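Local coordinates for putative uncharacterized protein (PDB 2Z6V) that is the mycobacterial sulfotransferase STF9, which probably transfers a sulfuryl group from the donor PAPS to an acceptor molecule, at residues His91-Asp96 with Leu234-Ser239; Pro145-Glu150 with Asp155-Ala160. All blocks are in the same frame, centred on the assembly; numbering follows the deposited sequence.

Contact 1: residues His91-Asp96 with Leu234-Ser239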
loop_
_atom_site.group_PDB
_atom_site.type_symbol
_atom_site.label_atom_id
_atom_site.label_comp_id
_atom_site.label_asym_id
_atom_site.label_seq_id
_atom_site.Cartn_x
_atom_site.Cartn_y
_atom_site.Cartn_z
ATOM N N HIS A 91 -7.688 17.526 -7.398
ATOM C CA HIS A 91 -8.336 17.953 -8.625
ATOM C C HIS A 91 -8.342 19.467 -8.750
ATOM O O HIS A 91 -8.120 20.008 -9.835
ATOM C CB HIS A 91 -9.766 17.427 -8.700
ATOM C CG HIS A 91 -10.508 17.905 -9.906
ATOM N ND1 HIS A 91 -11.357 18.992 -9.876
ATOM C CD2 HIS A 91 -10.446 17.511 -11.200
ATOM C CE1 HIS A 91 -11.782 19.247 -11.100
ATOM N NE2 HIS A 91 -11.243 18.365 -11.922
ATOM N N ALA A 92 -8.598 20.152 -7.642
ATOM C CA ALA A 92 -8.627 21.614 -7.657
ATOM C C ALA A 92 -7.239 22.144 -8.004
ATOM O O ALA A 92 -7.098 23.105 -8.767
ATOM C CB ALA A 92 -9.076 22.155 -6.301
ATOM N N TYR A 93 -6.216 21.498 -7.447
ATOM C CA TYR A 93 -4.846 21.909 -7.694
ATOM C C TYR A 93 -4.455 21.731 -9.161
ATOM O O TYR A 93 -3.903 22.643 -9.783
ATOM C CB TYR A 93 -3.880 21.112 -6.816
ATOM C CG TYR A 93 -2.491 21.698 -6.806
ATOM C CD1 TYR A 93 -2.208 22.846 -6.063
ATOM C CD2 TYR A 93 -1.471 21.137 -7.577
ATOM C CE1 TYR A 93 -0.942 23.421 -6.085
ATOM C CE2 TYR A 93 -0.197 21.706 -7.611
ATOM C CZ TYR A 93 0.061 22.846 -6.859
ATOM O OH TYR A 93 1.316 23.405 -6.869
ATOM N N ILE A 94 -4.734 20.555 -9.712
ATOM C CA ILE A 94 -4.390 20.299 -11.105
ATOM C C ILE A 94 -5.061 21.305 -12.034
ATOM O O ILE A 94 -4.430 21.791 -12.978
ATOM C CB ILE A 94 -4.754 18.860 -11.522
ATOM C CG1 ILE A 94 -3.858 17.873 -10.771
ATOM C CG2 ILE A 94 -4.557 18.682 -13.017
ATOM C CD1 ILE A 94 -4.154 16.423 -11.073
ATOM N N GLN A 95 -6.330 21.625 -11.772
ATOM C CA GLN A 95 -7.024 22.602 -12.597
ATOM C C GLN A 95 -6.256 23.926 -12.581
ATOM O O GLN A 95 -6.128 24.578 -13.611
ATOM C CB GLN A 95 -8.455 22.827 -12.104
ATOM C CG GLN A 95 -9.396 21.647 -12.313
ATOM C CD GLN A 95 -9.292 21.053 -13.716
ATOM O OE1 GLN A 95 -8.364 20.293 -14.013
ATOM N NE2 GLN A 95 -10.238 21.407 -14.588
ATOM N N ASP A 96 -5.733 24.321 -11.421
ATOM C CA ASP A 96 -4.967 25.566 -11.325
ATOM C C ASP A 96 -3.533 25.422 -11.828
ATOM O O ASP A 96 -2.835 26.422 -11.985
ATOM C CB ASP A 96 -4.898 26.087 -9.880
ATOM C CG ASP A 96 -6.226 26.611 -9.373
ATOM O OD1 ASP A 96 -7.002 27.175 -10.176
ATOM O OD2 ASP A 96 -6.485 26.477 -8.159
ATOM N N LEU A 234 1.321 11.695 -8.656
ATOM C CA LEU A 234 2.775 11.768 -8.675
ATOM C C LEU A 234 3.273 12.992 -9.441
ATOM O O LEU A 234 4.287 13.586 -9.075
ATOM C CB LEU A 234 3.362 10.486 -9.267
ATOM C CG LEU A 234 3.038 9.235 -8.443
ATOM C CD1 LEU A 234 3.610 8.015 -9.128
ATOM C CD2 LEU A 234 3.618 9.375 -7.045
ATOM N N GLN A 235 2.559 13.390 -10.489
ATOM C CA GLN A 235 2.977 14.564 -11.251
ATOM C C GLN A 235 2.840 15.839 -10.414
ATOM O O GLN A 235 3.582 16.802 -10.613
ATOM C CB GLN A 235 2.170 14.676 -12.549
ATOM C CG GLN A 235 2.532 13.607 -13.569
ATOM C CD GLN A 235 1.576 13.571 -14.729
ATOM O OE1 GLN A 235 0.375 13.379 -14.547
ATOM N NE2 GLN A 235 2.101 13.753 -15.936
ATOM N N VAL A 236 1.896 15.838 -9.477
ATOM C CA VAL A 236 1.706 16.991 -8.607
ATOM C C VAL A 236 2.839 17.055 -7.575
ATOM O O VAL A 236 3.344 18.134 -7.252
ATOM C CB VAL A 236 0.354 16.925 -7.857
ATOM C CG1 VAL A 236 0.283 18.043 -6.816
ATOM C CG2 VAL A 236 -0.797 17.034 -8.847
ATOM N N LEU A 237 3.237 15.900 -7.055
ATOM C CA LEU A 237 4.309 15.873 -6.073
ATOM C C LEU A 237 5.659 16.188 -6.731
ATOM O O LEU A 237 6.518 16.821 -6.109
ATOM C CB LEU A 237 4.347 14.513 -5.371
ATOM C CG LEU A 237 3.111 14.140 -4.534
ATOM C CD1 LEU A 237 3.253 12.704 -4.010
ATOM C CD2 LEU A 237 2.945 15.113 -3.363
ATOM N N GLN A 238 5.836 15.764 -7.986
ATOM C CA GLN A 238 7.083 16.013 -8.735
ATOM C C GLN A 238 7.297 17.481 -9.040
ATOM O O GLN A 238 8.435 17.952 -9.064
ATOM C CB GLN A 238 7.080 15.345 -10.109
ATOM C CG GLN A 238 7.242 13.873 -10.165
ATOM C CD GLN A 238 7.328 13.412 -11.601
ATOM O OE1 GLN A 238 6.592 13.903 -12.458
ATOM N NE2 GLN A 238 8.230 12.466 -11.877
ATOM N N SER A 239 6.198 18.180 -9.320
ATOM C CA SER A 239 6.265 19.581 -9.700
ATOM C C SER A 239 7.079 20.458 -8.763
ATOM O O SER A 239 7.655 21.446 -9.205
ATOM C CB SER A 239 4.850 20.166 -9.901
ATOM O OG SER A 239 4.204 20.468 -8.680
HETATM O O HOH W 1 3.084 22.799 -8.763
#
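The helix pair meets through Val236, whose two methyls divide between Tyr93 and Ile94, neighbours on the facing helix. Val236 CG1 comes obliquely to the tyrosine ring, 3.6 Å from Tyr93 CD2, with Tyr93 CE2 hardly farther off. Val236 CG2 turns to the isoleucine, where it lies 3.7 Å from Ile94 CG1 and touches the terminal CD1 more lightly. A beta-branched residue suits this place because one short side chain can serve two partners at once. Tyr93 carries its ring out toward the second helix because chi1 (-167°) sets CG trans to the main-chain N. Ile94 leaves its backbone at a less direct angle and gains contact through the extended CG1-CD1 arm. Val236 and Ile94 are buried, whereas Tyr93 is partly exposed.

Toward the exposed Ser239 the fit becomes looser and wet. Tyr93 OH and Ser239 OG stand 4.5 Å apart, too far for a direct bond, and a water joins them. This water lies in the plane of the tyrosine ring, 2.7 Å from Tyr93 OH, and donates to Ser239 OG at 2.6 Å. Ser239 OG in turn donates a hydrogen bond to Val236 O, at 2.9 Å, folding back to a carbonyl three residues earlier, as serine hydroxyls often do in or near helices. Gln235 ties the same helix to the chain at Ala103, whose carbonyl oxygen it bonds. The whole is a sparse helix-helix contact on the periphery of an alpha/beta sulfotransferase fold, joining helix 70-96 to helix 224-238.

Contact 2: residues Pro145-Glu150 with Asp155-Ala160; sequences PPASTE and DPRCLA
An N-capped helix start, clamped to the loop before it by an arginine, defines this contact. Asp155 is the N-cap of helix 156-166: Asp155 OD1 accepts from Arg157 N at 2.9 Å. Asp155 OD1 also takes Arg157 NE at 2.7 Å in a salt bridge, while Arg157 NH2 reaches Asp155 OD2 at 2.7 Å from above the carboxylate plane. Aspartate suits the place because one short carboxylate can cap the backbone and hold a guanidinium side-on.

Held in this way, Arg157 presents its end to the loop. Arg157 NH1 (2.6 Å) and Arg157 NH2 (3.0 Å) both donate to Pro145 O, which lies in the guanidinium plane. NH2 sits almost in line with the C=O bond, but its own N-H is bent (132°), so the NH1 bond is the straighter. A bend at chi3 (-64°) brings the long side chain round to both partners. Pro145, which follows a cis peptide bond, has no N-H of its own to offer, but its carbonyl is a full acceptor. Ala147 CB sits 3.6 Å from Asp155 OD2, a methyl small enough to lie beside the ion pair.

The loop between strand 132-134 and helix 156-166 is thus fastened to that helix's first turn, while Ala147 O bonds Thr240, which follows Ser239 in the chain.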
loop_
_atom_site.group_PDB
_atom_site.type_symbol
_atom_site.label_atom_id
_atom_site.label_comp_id
_atom_site.label_asym_id
_atom_site.label_seq_id
_atom_site.Cartn_x
_atom_site.Cartn_y
_atom_site.Cartn_z
ATOM N N PRO A 145 -0.885 21.878 -0.775
ATOM C CA PRO A 145 -0.005 22.050 -1.946
ATOM C C PRO A 145 1.284 21.241 -1.761
ATOM O O PRO A 145 1.734 21.045 -0.639
ATOM C CB PRO A 145 0.281 23.561 -1.966
ATOM C CG PRO A 145 -0.688 24.157 -0.962
ATOM C CD PRO A 145 -0.841 23.077 0.071
ATOM N N PRO A 146 1.910 20.790 -2.860
ATOM C CA PRO A 146 3.145 19.998 -2.736
ATOM C C PRO A 146 4.328 20.785 -2.174
ATOM O O PRO A 146 4.412 22.008 -2.335
ATOM C CB PRO A 146 3.378 19.504 -4.162
ATOM C CG PRO A 146 2.892 20.676 -4.984
ATOM C CD PRO A 146 1.618 21.110 -4.272
ATOM N N ALA A 147 5.232 20.077 -1.503
ATOM C CA ALA A 147 6.398 20.709 -0.900
ATOM C C ALA A 147 7.652 20.561 -1.742
ATOM O O ALA A 147 7.743 19.694 -2.612
ATOM C CB ALA A 147 6.648 20.128 0.493
ATOM N N SER A 148 8.626 21.420 -1.467
ATOM C CA SER A 148 9.903 21.385 -2.158
ATOM C C SER A 148 10.708 20.177 -1.661
ATOM O O SER A 148 10.424 19.611 -0.593
ATOM C CB SER A 148 10.682 22.663 -1.864
ATOM O OG SER A 148 10.972 22.743 -0.484
ATOM N N THR A 149 11.715 19.792 -2.439
ATOM C CA THR A 149 12.580 18.671 -2.089
ATOM C C THR A 149 13.209 18.875 -0.704
ATOM O O THR A 149 13.153 17.989 0.154
ATOM C CB THR A 149 13.712 18.512 -3.132
ATOM O OG1 THR A 149 13.136 18.408 -4.440
ATOM C CG2 THR A 149 14.534 17.265 -2.856
ATOM N N GLU A 150 13.791 20.051 -0.489
ATOM C CA GLU A 150 14.446 20.366 0.779
ATOM C C GLU A 150 13.565 20.220 2.023
ATOM O O GLU A 150 14.080 20.026 3.125
ATOM C CB GLU A 150 15.000 21.796 0.753
ATOM C CG GLU A 150 15.999 22.091 -0.352
ATOM C CD GLU A 150 15.373 22.147 -1.748
ATOM O OE1 GLU A 150 14.352 22.851 -1.931
ATOM O OE2 GLU A 150 15.920 21.498 -2.668
ATOM N N ASP A 155 8.320 19.860 6.378
ATOM C CA ASP A 155 7.122 20.630 6.100
ATOM C C ASP A 155 6.202 20.558 7.323
ATOM O O ASP A 155 5.980 19.480 7.889
ATOM C CB ASP A 155 6.426 20.065 4.862
ATOM C CG ASP A 155 5.224 20.878 4.445
ATOM O OD1 ASP A 155 4.161 20.765 5.104
ATOM O OD2 ASP A 155 5.354 21.640 3.457
ATOM N N PRO A 156 5.667 21.712 7.758
ATOM C CA PRO A 156 4.771 21.791 8.920
ATOM C C PRO A 156 3.661 20.733 8.948
ATOM O O PRO A 156 3.233 20.304 10.019
ATOM C CB PRO A 156 4.223 23.211 8.830
ATOM C CG PRO A 156 5.388 23.970 8.258
ATOM C CD PRO A 156 5.866 23.047 7.161
ATOM N N ARG A 157 3.183 20.312 7.784
ATOM C CA ARG A 157 2.131 19.304 7.751
ATOM C C ARG A 157 2.727 17.972 8.173
ATOM O O ARG A 157 2.069 17.159 8.820
ATOM C CB ARG A 157 1.516 19.215 6.355
ATOM C CG ARG A 157 0.669 20.437 6.015
ATOM C CD ARG A 157 0.496 20.602 4.521
ATOM N NE ARG A 157 1.763 20.862 3.846
ATOM C CZ ARG A 157 1.893 20.959 2.528
ATOM N NH1 ARG A 157 0.833 20.818 1.754
ATOM N NH2 ARG A 157 3.080 21.188 1.983
ATOM N N CYS A 158 3.986 17.759 7.816
ATOM C CA CYS A 158 4.670 16.537 8.202
ATOM C C CYS A 158 4.977 16.607 9.703
ATOM O O CYS A 158 4.741 15.654 10.438
ATOM C CB CYS A 158 5.971 16.391 7.426
ATOM S SG CYS A 158 6.868 14.908 7.859
ATOM N N LEU A 159 5.504 17.743 10.153
ATOM C CA LEU A 159 5.819 17.902 11.566
ATOM C C LEU A 159 4.566 17.777 12.435
ATOM O O LEU A 159 4.589 17.121 13.480
ATOM C CB LEU A 159 6.500 19.250 11.808
ATOM C CG LEU A 159 7.847 19.400 11.094
ATOM C CD1 LEU A 159 8.521 20.688 11.559
ATOM C CD2 LEU A 159 8.736 18.187 11.384
ATOM N N ALA A 160 3.473 18.394 11.993
ATOM C CA ALA A 160 2.217 18.342 12.730
ATOM C C ALA A 160 1.744 16.906 12.869
ATOM O O ALA A 160 1.242 16.508 13.910
ATOM C CB ALA A 160 1.156 19.169 12.019
#

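In the fold
Contact 1 joins sequence-distant helices, and contact 2 is nested within the chain loop that it closes; both lie on the same side of the molecule, each about 21 Å from the chain's centre, with their own centres about 15 Å apart. Pro146 is the bridge. Its ring packs on contact 1, with Pro146 CB 3.4 Å from Val236 O and Pro146 CD 3.5 Å from Tyr93 OH, while the preceding residue, Pro145, faces the other way into contact 2. The consecutive prolines thus link the 70-96/224-238 helix pair to the start of helix 156-166. Both contacts belong to the helical and loop layer around the central parallel sheet, where Leu234 and Leu237 reach strand 244-248.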